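Local structure of alpha-1,3-glucanase (Paenibacillus glycanilyticus, 6K0P) at residues T31-L36 / S53-L57; W134-D138 / K326-A330; G12-N16 / Q400-G404. The protein probably hydrolyses alpha-1,3-glucan as a family GH87 glycoside hydrolase, its catalytic part joining a beta-sandwich domain to a parallel beta-helix. The protein carries 1 engineered substitution. All coordinates share one frame. Where two conformers were deposited one is given. Residues are numbered along the deposited sequence.

Contact 1. Residues T31-L36 / S53-L57. With CA (calcium ion), chain J.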
loop_
_atom_site.group_PDB
_atom_site.type_symbol
_atom_site.label_atom_id
_atom_site.label_comp_id
_atom_site.label_asym_id
_atom_site.label_seq_id
_atom_site.Cartn_x
_atom_site.Cartn_y
_atom_site.Cartn_z
ATOM N N THR A 31 -14.017 -22.313 -13.335
ATOM C CA THR A 31 -14.047 -22.735 -11.948
ATOM C C THR A 31 -15.283 -23.585 -11.721
ATOM O O THR A 31 -16.321 -23.378 -12.357
ATOM C CB THR A 31 -14.004 -21.539 -10.976
ATOM O OG1 THR A 31 -13.917 -22.027 -9.634
ATOM C CG2 THR A 31 -15.255 -20.663 -11.105
ATOM N N ASN A 32 -15.155 -24.558 -10.822
ATOM C CA ASN A 32 -16.303 -25.245 -10.250
ATOM C C ASN A 32 -16.543 -24.835 -8.805
ATOM O O ASN A 32 -17.291 -25.513 -8.097
ATOM C CB ASN A 32 -16.175 -26.764 -10.388
ATOM C CG ASN A 32 -14.993 -27.322 -9.630
ATOM O OD1 ASN A 32 -14.198 -26.571 -9.077
ATOM N ND2 ASN A 32 -14.872 -28.643 -9.598
ATOM N N GLY A 33 -15.914 -23.751 -8.351
ATOM C CA GLY A 33 -16.112 -23.223 -7.020
ATOM C C GLY A 33 -17.098 -22.078 -7.024
ATOM O O GLY A 33 -17.842 -21.866 -7.986
ATOM N N THR A 34 -17.091 -21.315 -5.937
ATOM C CA THR A 34 -18.131 -20.320 -5.685
ATOM C C THR A 34 -17.542 -18.919 -5.820
ATOM O O THR A 34 -16.740 -18.496 -4.982
ATOM C CB THR A 34 -18.711 -20.538 -4.293
ATOM O OG1 THR A 34 -19.294 -21.850 -4.228
ATOM C CG2 THR A 34 -19.771 -19.501 -3.982
ATOM N N LYS A 35 -17.975 -18.185 -6.843
ATOM C CA LYS A 35 -17.492 -16.831 -7.097
ATOM C C LYS A 35 -18.313 -15.840 -6.274
ATOM O O LYS A 35 -19.543 -15.801 -6.383
ATOM C CB LYS A 35 -17.613 -16.523 -8.592
ATOM C CG LYS A 35 -16.968 -15.224 -9.018
ATOM C CD LYS A 35 -16.847 -15.139 -10.548
ATOM C CE LYS A 35 -16.136 -16.365 -11.160
ATOM N NZ LYS A 35 -15.789 -16.127 -12.604
ATOM N N LEU A 36 -17.641 -15.050 -5.437
ATOM C CA LEU A 36 -18.341 -14.137 -4.541
ATOM C C LEU A 36 -18.853 -12.917 -5.293
ATOM O O LEU A 36 -18.142 -12.337 -6.119
ATOM C CB LEU A 36 -17.398 -13.658 -3.435
ATOM C CG LEU A 36 -16.774 -14.722 -2.527
ATOM C CD1 LEU A 36 -15.965 -14.050 -1.415
ATOM C CD2 LEU A 36 -17.861 -15.641 -1.949
ATOM N N SER A 53 -13.766 -9.453 -4.984
ATOM C CA SER A 53 -14.272 -10.803 -5.183
ATOM C C SER A 53 -13.135 -11.817 -5.102
ATOM O O SER A 53 -11.967 -11.506 -5.340
ATOM C CB SER A 53 -15.011 -10.923 -6.521
ATOM O OG SER A 53 -15.497 -12.242 -6.735
ATOM N N SER A 54 -13.513 -13.045 -4.767
ATOM C CA SER A 54 -12.619 -14.193 -4.751
ATOM C C SER A 54 -13.413 -15.400 -5.212
ATOM O O SER A 54 -14.638 -15.337 -5.366
ATOM C CB SER A 54 -12.090 -14.478 -3.343
ATOM O OG SER A 54 -11.217 -13.462 -2.924
ATOM N N VAL A 55 -12.718 -16.514 -5.423
ATOM C CA VAL A 55 -13.376 -17.788 -5.698
ATOM C C VAL A 55 -13.153 -18.692 -4.501
ATOM O O VAL A 55 -12.007 -18.996 -4.145
ATOM C CB VAL A 55 -12.883 -18.444 -6.994
ATOM C CG1 VAL A 55 -13.616 -19.770 -7.203
ATOM C CG2 VAL A 55 -13.112 -17.515 -8.181
ATOM N N TYR A 56 -14.250 -19.105 -3.873
ATOM C CA TYR A 56 -14.230 -19.942 -2.685
ATOM C C TYR A 56 -14.202 -21.404 -3.108
ATOM O O TYR A 56 -15.109 -21.874 -3.810
ATOM C CB TYR A 56 -15.511 -19.636 -1.912
ATOM C CG TYR A 56 -15.763 -20.342 -0.596
ATOM C CD1 TYR A 56 -14.818 -20.357 0.427
ATOM C CD2 TYR A 56 -16.997 -20.922 -0.351
ATOM C CE1 TYR A 56 -15.097 -20.965 1.658
ATOM C CE2 TYR A 56 -17.277 -21.522 0.854
ATOM C CZ TYR A 56 -16.332 -21.548 1.850
ATOM O OH TYR A 56 -16.653 -22.147 3.058
ATOM N N LEU A 57 -13.162 -22.123 -2.687
ATOM C CA LEU A 57 -13.034 -23.554 -2.930
ATOM C C LEU A 57 -13.343 -24.265 -1.621
ATOM O O LEU A 57 -12.658 -24.053 -0.616
ATOM C CB LEU A 57 -11.629 -23.909 -3.417
ATOM C CG LEU A 57 -11.044 -23.060 -4.548
ATOM C CD1 LEU A 57 -9.640 -23.551 -4.903
ATOM C CD2 LEU A 57 -11.953 -23.087 -5.779
HETATM CA CA CA J . -9.971 -11.093 -6.554
#
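L36, V55 and Y56 give up the most surface where strand 34-35 pairs antiparallel with strand 55-57. Y56 forms a hydrogen-bonded pair with T34, T34 N to Y56 O at 3.0 Å and Y56 N to T34 O at 2.8 Å, with angles at the hydrogen of 170° and 174°. Their side chains share one face, CB to CB 4.1 Å, and the Y56 ring runs on to stack with Y166. V55 lies opposite K35 in a non-hydrogen-bonded pair, CA to CA 4.5 Å; its CG1 reaches T31 OG1 at 3.3 Å. That hydroxyl also accepts from G33 N (2.9 Å), closing an ST turn, and bonds Y63. A beta carbon on G33 would come within 2.8 Å of Y56 O, so glycine fits the close approach here. Beyond the strand end, L36 extends the pairing: its N donates to S54 O at 3.0 Å, S53 OG donates to L36 O at 2.7 Å, and its side chain packs on Y45 and Y166. S53 O in turn binds calcium at 2.4 Å, a site completed by E23, E25, S50 and D168. Main-chain bonds thus carry the pairing, and one serine couples this outer strand pair of the beta-sandwich to the metal, its hydroxyl tying L36 while its carbonyl holds calcium.

Contact 2. Residues W134-D138 / K326-A330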
loop_
_atom_site.group_PDB
_atom_site.type_symbol
_atom_site.label_atom_id
_atom_site.label_comp_id
_atom_site.label_asym_id
_atom_site.label_seq_id
_atom_site.Cartn_x
_atom_site.Cartn_y
_atom_site.Cartn_z
ATOM N N TRP A 134 -9.092 -7.967 8.103
ATOM C CA TRP A 134 -7.768 -8.249 7.536
ATOM C C TRP A 134 -7.587 -9.756 7.320
ATOM O O TRP A 134 -6.670 -10.393 7.850
ATOM C CB TRP A 134 -6.639 -7.662 8.394
ATOM C CG TRP A 134 -6.624 -6.166 8.495
ATOM C CD1 TRP A 134 -7.648 -5.291 8.210
ATOM C CD2 TRP A 134 -5.511 -5.364 8.898
ATOM N NE1 TRP A 134 -7.228 -3.991 8.442
ATOM C CE2 TRP A 134 -5.921 -4.018 8.860
ATOM C CE3 TRP A 134 -4.208 -5.662 9.307
ATOM C CZ2 TRP A 134 -5.068 -2.969 9.203
ATOM C CZ3 TRP A 134 -3.358 -4.622 9.637
ATOM C CH2 TRP A 134 -3.793 -3.290 9.578
ATOM N N LEU A 135 -8.491 -10.307 6.517
ATOM C CA LEU A 135 -8.702 -11.744 6.427
ATOM C C LEU A 135 -7.771 -12.435 5.441
ATOM O O LEU A 135 -7.581 -13.649 5.552
ATOM C CB LEU A 135 -10.145 -12.015 5.995
ATOM C CG LEU A 135 -11.223 -11.352 6.853
ATOM C CD1 LEU A 135 -12.572 -11.435 6.146
ATOM C CD2 LEU A 135 -11.292 -12.039 8.207
ATOM N N TYR A 136 -7.208 -11.700 4.485
ATOM C CA TYR A 136 -6.394 -12.283 3.425
ATOM C C TYR A 136 -4.913 -12.286 3.785
ATOM O O TYR A 136 -4.431 -11.442 4.542
ATOM C CB TYR A 136 -6.626 -11.540 2.098
ATOM C CG TYR A 136 -7.933 -11.963 1.477
ATOM C CD1 TYR A 136 -7.992 -13.080 0.658
ATOM C CD2 TYR A 136 -9.118 -11.296 1.765
ATOM C CE1 TYR A 136 -9.193 -13.526 0.130
ATOM C CE2 TYR A 136 -10.327 -11.726 1.224
ATOM C CZ TYR A 136 -10.353 -12.839 0.408
ATOM O OH TYR A 136 -11.539 -13.287 -0.133
ATOM N N GLU A 137 -4.205 -13.274 3.251
ATOM C CA GLU A 137 -2.753 -13.325 3.348
ATOM C C GLU A 137 -2.219 -14.056 2.123
ATOM O O GLU A 137 -2.975 -14.442 1.224
ATOM C CB GLU A 137 -2.295 -13.940 4.675
ATOM C CG GLU A 137 -1.647 -12.931 5.630
ATOM C CD GLU A 137 -0.301 -12.434 5.138
ATOM O OE1 GLU A 137 0.117 -11.329 5.536
ATOM O OE2 GLU A 137 0.358 -13.168 4.369
ATOM N N ASP A 138 -0.898 -14.228 2.074
ATOM C CA ASP A 138 -0.241 -14.651 0.845
ATOM C C ASP A 138 0.568 -15.921 1.064
ATOM O O ASP A 138 1.122 -16.153 2.145
ATOM C CB ASP A 138 0.736 -13.585 0.336
ATOM C CG ASP A 138 0.054 -12.319 -0.145
ATOM O OD1 ASP A 138 -1.203 -12.248 -0.186
ATOM O OD2 ASP A 138 0.807 -11.376 -0.482
ATOM N N LYS A 326 4.455 -5.469 1.120
ATOM C CA LYS A 326 3.208 -6.217 1.203
ATOM C C LYS A 326 2.892 -6.617 2.634
ATOM O O LYS A 326 3.780 -7.007 3.397
ATOM C CB LYS A 326 3.227 -7.459 0.298
ATOM C CG LYS A 326 3.162 -7.131 -1.202
ATOM C CD LYS A 326 2.973 -8.400 -2.050
ATOM C CE LYS A 326 4.300 -8.979 -2.489
ATOM N NZ LYS A 326 4.094 -10.295 -3.163
ATOM N N ASN A 327 1.610 -6.509 2.993
ATOM C CA ASN A 327 1.103 -7.073 4.236
ATOM C C ASN A 327 1.852 -6.508 5.446
ATOM O O ASN A 327 2.425 -7.231 6.261
ATOM C CB ASN A 327 1.109 -8.606 4.167
ATOM C CG ASN A 327 0.525 -9.114 2.865
ATOM O OD1 ASN A 327 -0.574 -8.708 2.471
ATOM N ND2 ASN A 327 1.276 -9.960 2.159
ATOM N N THR A 328 1.850 -5.182 5.532
ATOM C CA THR A 328 2.418 -4.484 6.680
ATOM C C THR A 328 1.305 -4.046 7.624
ATOM O O THR A 328 0.118 -4.027 7.277
ATOM C CB THR A 328 3.246 -3.261 6.261
ATOM O OG1 THR A 328 2.406 -2.312 5.589
ATOM C CG2 THR A 328 4.387 -3.655 5.322
ATOM N N PHE A 329 1.699 -3.680 8.838
ATOM C CA PHE A 329 0.707 -3.362 9.854
ATOM C C PHE A 329 0.432 -1.876 10.008
ATOM O O PHE A 329 -0.534 -1.511 10.687
ATOM C CB PHE A 329 1.037 -4.074 11.170
ATOM C CG PHE A 329 0.862 -5.555 11.052
ATOM C CD1 PHE A 329 -0.379 -6.134 11.286
ATOM C CD2 PHE A 329 1.894 -6.352 10.590
ATOM C CE1 PHE A 329 -0.567 -7.493 11.116
ATOM C CE2 PHE A 329 1.713 -7.719 10.416
ATOM C CZ PHE A 329 0.479 -8.283 10.680
ATOM N N ALA A 330 1.222 -1.027 9.355
ATOM C CA ALA A 330 0.907 0.389 9.231
ATOM C C ALA A 330 1.377 0.879 7.866
ATOM O O ALA A 330 1.354 0.114 6.896
ATOM C CB ALA A 330 1.502 1.203 10.386
HETATM O O HOH W 1 -1.749 -9.561 0.050
HETATM O O HOH W 2 3.435 -11.952 -0.977
#
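This is a buried interface between domains: 134-138, leading into strand 137-143 of the beta-sandwich, meets 326-330, a loop between strands 319-326 and 333-336 of the beta-helix, and 257 Å² is buried. The polar part centres on D138 and N327. N327 ND2 donates to D138 OD2 at 3.0 Å (162°), and one water bridges D138 OD1 and N327 OD1, 2.8 Å from each. A second water links D138 OD2 (2.7 Å) to K326 NZ (2.8 Å). Further charges complete the network: D138 makes a salt bridge with R350, K326 with E171, and N327 also bonds E304. E137 OE1 sits 3.2 Å from N327 CB and bonds H305. At the apolar end, F329 CD1 meets the edge of the W134 ring, at CZ3, 3.7 Å away. N327 has left-handed backbone angles (58/55) and main-chain bonds to H305 and R350. Such a residue just after a strand, bonded to neighbouring coils, is typical of a bend in a parallel beta-helix; here the loop continues to A330, which touches bound glucose.

Contact 3. Residues G12-N16 / Q400-G404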
loop_
_atom_site.group_PDB
_atom_site.type_symbol
_atom_site.label_atom_id
_atom_site.label_comp_id
_atom_site.label_asym_id
_atom_site.label_seq_id
_atom_site.Cartn_x
_atom_site.Cartn_y
_atom_site.Cartn_z
ATOM N N GLY A 12 1.492 2.854 -16.747
ATOM C CA GLY A 12 0.834 1.602 -16.417
ATOM C C GLY A 12 -0.684 1.573 -16.480
ATOM O O GLY A 12 -1.252 0.855 -17.308
ATOM N N ARG A 13 -1.356 2.334 -15.617
ATOM C CA ARG A 13 -0.721 3.227 -14.652
ATOM C C ARG A 13 -0.064 2.489 -13.481
ATOM O O ARG A 13 -0.310 1.303 -13.249
ATOM C CB ARG A 13 -1.748 4.253 -14.131
ATOM C CG ARG A 13 -2.269 5.213 -15.209
ATOM C CD ARG A 13 -2.719 6.549 -14.629
ATOM N NE ARG A 13 -2.902 7.576 -15.660
ATOM C CZ ARG A 13 -4.086 7.966 -16.123
ATOM N NH1 ARG A 13 -5.204 7.414 -15.658
ATOM N NH2 ARG A 13 -4.157 8.906 -17.056
ATOM N N GLY A 14 0.784 3.202 -12.756
ATOM C CA GLY A 14 1.403 2.653 -11.564
ATOM C C GLY A 14 2.771 2.052 -11.825
ATOM O O GLY A 14 3.451 2.339 -12.817
ATOM N N ALA A 15 3.177 1.189 -10.900
ATOM C CA ALA A 15 4.499 0.585 -10.968
ATOM C C ALA A 15 4.580 -0.444 -12.088
ATOM O O ALA A 15 3.616 -1.161 -12.374
ATOM C CB ALA A 15 4.842 -0.082 -9.636
ATOM N N ASN A 16 5.751 -0.512 -12.723
ATOM C CA ASN A 16 6.063 -1.524 -13.727
ATOM C C ASN A 16 6.852 -2.614 -13.009
ATOM O O ASN A 16 8.040 -2.451 -12.724
ATOM C CB ASN A 16 6.865 -0.899 -14.863
ATOM C CG ASN A 16 7.232 -1.898 -15.935
ATOM O OD1 ASN A 16 6.738 -3.022 -15.944
ATOM N ND2 ASN A 16 8.104 -1.492 -16.848
ATOM N N GLN A 400 2.940 11.121 -9.432
ATOM C CA GLN A 400 2.729 10.979 -10.866
ATOM C C GLN A 400 2.691 9.514 -11.269
ATOM O O GLN A 400 3.529 8.720 -10.832
ATOM C CB GLN A 400 3.856 11.683 -11.618
ATOM C CG GLN A 400 3.704 11.696 -13.123
ATOM C CD GLN A 400 4.795 12.533 -13.762
ATOM O OE1 GLN A 400 5.979 12.195 -13.683
ATOM N NE2 GLN A 400 4.408 13.650 -14.364
ATOM N N ASN A 401 1.724 9.169 -12.122
ATOM C CA ASN A 401 1.516 7.808 -12.624
ATOM C C ASN A 401 1.265 6.823 -11.477
ATOM O O ASN A 401 2.085 5.959 -11.157
ATOM C CB ASN A 401 2.631 7.332 -13.559
ATOM C CG ASN A 401 2.258 6.041 -14.248
ATOM O OD1 ASN A 401 1.082 5.804 -14.503
ATOM N ND2 ASN A 401 3.236 5.196 -14.537
ATOM N N LEU A 402 0.083 6.969 -10.888
ATOM C CA LEU A 402 -0.318 6.208 -9.712
ATOM C C LEU A 402 -1.431 5.237 -10.067
ATOM O O LEU A 402 -2.305 5.548 -10.884
ATOM C CB LEU A 402 -0.856 7.136 -8.621
ATOM C CG LEU A 402 -0.043 8.380 -8.285
ATOM C CD1 LEU A 402 -0.796 9.227 -7.252
ATOM C CD2 LEU A 402 1.333 7.958 -7.772
ATOM N N TYR A 403 -1.417 4.071 -9.424
ATOM C CA TYR A 403 -2.563 3.174 -9.438
ATOM C C TYR A 403 -2.926 2.865 -7.995
ATOM O O TYR A 403 -2.076 2.403 -7.224
ATOM C CB TYR A 403 -2.262 1.869 -10.185
ATOM C CG TYR A 403 -3.481 0.974 -10.205
ATOM C CD1 TYR A 403 -4.559 1.263 -11.035
ATOM C CD2 TYR A 403 -3.581 -0.120 -9.359
ATOM C CE1 TYR A 403 -5.694 0.467 -11.043
ATOM C CE2 TYR A 403 -4.713 -0.927 -9.363
ATOM C CZ TYR A 403 -5.762 -0.625 -10.205
ATOM O OH TYR A 403 -6.889 -1.416 -10.215
ATOM N N GLY A 404 -4.165 3.127 -7.625
ATOM C CA GLY A 404 -4.657 2.765 -6.303
ATOM C C GLY A 404 -5.972 2.027 -6.409
ATOM O O GLY A 404 -6.799 2.341 -7.262
HETATM O O HOH W 3 -0.087 8.101 -16.013
#
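A kinked N-terminal loop meets a beta-helix corner here, with G14 and L402 only 4.4 Å apart at CA. In 12-16, the start of the modelled chain, a cis peptide precedes R13, and G14 adopts phi/psi of 95/-160, angles at which a beta carbon would jam against the preceding carbonyl; it would also lie 2.9 Å from Y403 CB. In 400-404 the chain turns a corner at N401, which is left-handed (59/71), before strand continues through 402-404. The N401 side chain receives the loop, G14 N donating to N401 OD1 at 3.1 Å (153°); the N401 carbonyl adds a CA-H...O contact, G14 CA to N401 O at 3.4 Å. Asparagine at such a corner is a recurrent feature of parallel beta-helices, where it can bond its counterpart on the next coil; accordingly, N401 ND2 bonds N377 on the adjoining strand 374-383. R13 lies over the same bend, CB 3.5 Å from L402 O, while a water joins R13 NE (2.9 Å) to N401 OD1 (3.0 Å). Its guanidinium proceeds to D483 in a salt bridge and to T438. Y403 brings CB to 3.7 Å from R13 O, and its hydroxyl bonds D440.

How the contacts relate
Every touching residue of contact 2 is buried, whereas contacts 1 and 3 are both partly buried; contact 1 is also the most peripheral, its centre about 25 Å from that of the chain. Contacts 1 and 2 reach the same sandwich sheet and touch, S54 OG and Y136 OH being 2.8 Å apart, probably hydrogen-bonded. Contact 3 stands about 11 Å from contact 2 at the nearest atoms, yet both use beta-helix bends with a left-handed asparagine, N327 donating and N401 accepting through the side-chain amide in the direct bond across each contact. Chemistry follows place: strand pairing beside a metal in contact 1, charged and water-bridged groups between domains in contact 2, and glycine-dependent backbone docking in contact 3.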